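Local atomic coordinates of CaaX farnesyltransferase beta subunit Ram1 (Aspergillus fumigatus, PDB entry 4L9P), a protein that probably catalyses, as the peptide-binding beta subunit of a zinc-dependent heterodimer, the transfer of farnesyl from farnesyl diphosphate to a cysteine near the C-terminus of target proteins. Residues Y119-L124 and I482-E487. Residues are numbered along the deposited sequence; the frame is centred on the assembly and turned at random.
Sequences YGIPAL and IGVFTE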
# COMPACT_ATOMS: atom_id res chain seq x y z
N TYR B 119 29.81 6.57 9.05
CA TYR B 119 28.80 7.52 8.57
C TYR B 119 27.95 8.03 9.73
O TYR B 119 26.97 8.77 9.48
CB TYR B 119 27.86 6.83 7.55
CG TYR B 119 28.52 6.54 6.22
CD1 TYR B 119 28.76 7.58 5.29
CD2 TYR B 119 28.93 5.23 5.88
CE1 TYR B 119 29.36 7.31 4.05
CE2 TYR B 119 29.53 4.96 4.67
CZ TYR B 119 29.73 5.99 3.75
OH TYR B 119 30.34 5.72 2.53
N GLY B 120 28.31 7.70 10.97
CA GLY B 120 27.62 8.24 12.13
C GLY B 120 26.35 7.47 12.47
O GLY B 120 25.54 7.99 13.24
N ILE B 121 26.19 6.26 11.94
CA ILE B 121 24.90 5.55 12.05
C ILE B 121 25.04 4.34 13.00
O ILE B 121 26.05 3.60 12.94
CB ILE B 121 24.51 5.02 10.69
CG1 ILE B 121 24.38 6.20 9.70
CG2 ILE B 121 23.17 4.22 10.77
CD1 ILE B 121 24.13 5.78 8.25
N PRO B 122 24.13 4.16 13.94
CA PRO B 122 24.22 3.00 14.84
C PRO B 122 24.08 1.67 14.12
O PRO B 122 23.41 1.53 13.09
CB PRO B 122 23.08 3.23 15.86
CG PRO B 122 22.18 4.21 15.20
CD PRO B 122 22.94 4.99 14.17
N ALA B 123 24.68 0.65 14.69
CA ALA B 123 24.49 -0.70 14.19
C ALA B 123 23.04 -1.14 14.24
O ALA B 123 22.27 -0.74 15.14
CB ALA B 123 25.30 -1.68 15.11
N LEU B 124 22.71 -2.05 13.36
CA LEU B 124 21.46 -2.81 13.50
C LEU B 124 21.59 -3.67 14.76
O LEU B 124 22.55 -4.47 14.90
CB LEU B 124 21.25 -3.67 12.26
CG LEU B 124 19.95 -4.49 12.27
CD1 LEU B 124 18.68 -3.62 12.28
CD2 LEU B 124 19.91 -5.52 11.13
N ILE B 482 25.06 5.48 -2.19
CA ILE B 482 26.00 4.76 -1.34
C ILE B 482 25.33 3.92 -0.28
O ILE B 482 24.14 4.14 0.13
CB ILE B 482 26.99 5.71 -0.64
CG1 ILE B 482 26.22 6.81 0.11
CG2 ILE B 482 28.00 6.27 -1.64
CD1 ILE B 482 27.14 7.73 1.03
N GLY B 483 26.07 2.90 0.14
CA GLY B 483 25.62 2.00 1.16
C GLY B 483 26.23 2.40 2.48
O GLY B 483 27.45 2.21 2.69
N VAL B 484 25.42 2.96 3.38
CA VAL B 484 25.91 3.52 4.66
C VAL B 484 25.62 2.63 5.85
O VAL B 484 25.98 2.94 6.99
CB VAL B 484 25.41 4.97 4.91
CG1 VAL B 484 25.80 5.85 3.75
CG2 VAL B 484 23.84 5.01 5.06
N PHE B 485 25.00 1.48 5.59
CA PHE B 485 25.01 0.37 6.57
C PHE B 485 26.46 -0.21 6.60
O PHE B 485 27.23 0.01 5.68
CB PHE B 485 24.00 -0.71 6.10
CG PHE B 485 24.20 -1.12 4.68
CD1 PHE B 485 25.10 -2.15 4.35
CD2 PHE B 485 23.52 -0.47 3.65
CE1 PHE B 485 25.37 -2.47 3.00
CE2 PHE B 485 23.78 -0.78 2.29
CZ PHE B 485 24.71 -1.80 1.98
N THR B 486 26.71 -1.00 7.61
CA THR B 486 27.98 -1.79 7.58
C THR B 486 27.66 -3.20 7.06
O THR B 486 26.49 -3.65 7.05
CB THR B 486 28.58 -1.96 8.98
OG1 THR B 486 27.78 -2.90 9.73
CG2 THR B 486 28.75 -0.62 9.70
N GLU B 487 28.69 -3.96 6.65
CA GLU B 487 28.41 -5.35 6.27
C GLU B 487 27.94 -6.19 7.43
O GLU B 487 27.21 -7.14 7.23
CB GLU B 487 29.64 -5.96 5.59
CG GLU B 487 29.81 -5.33 4.18
CD GLU B 487 28.66 -5.75 3.28
OE1 GLU B 487 28.14 -6.88 3.47
OE2 GLU B 487 28.27 -4.93 2.40
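Tyr119 packs on Val484 and Ile482, and Ile121 on Val484, in a buried, apolar loop-to-loop contact, formed where the chain leading into helix 126-135 passes the long loop between strand 468-471 and helix 502-513. Its centre is a CH-pi contact: Val484 CG1 sits over the middle of the Tyr119 ring, 3.6 Å from the centroid and only 5° off the normal, while Val484 CB lies over the same ring, 3.7 Å from Tyr119 CD2. With CG1 anti to the carbonyl carbon of Val484 (chi1 -56°), that methyl comes over the ring and CG2, between the backbone N and the carbonyl carbon, meets Ile121 CD1 at 3.3 Å, tighter than usual for two carbons. Ile482 reaches the far part of the ring obliquely, its CD1 3.8 Å from Tyr119 CE1. In the alpha-alpha toroid of the prenyltransferase beta subunit, the contact joins two loops more than 350 residues apart, away from the zinc and isoprenoid sites; both lie against helix 403-413, where Ile121 touches Arg408 and Leu411 and Ile482 touches Glu404. No hydrogen bond links the segments directly; instead Asn117 bridges them, its OD1 accepting from the N of Tyr119 and Ile121 and its ND2 donating to Val484 O. Tyr119 OH is hydrogen-bonded to Gly477 O.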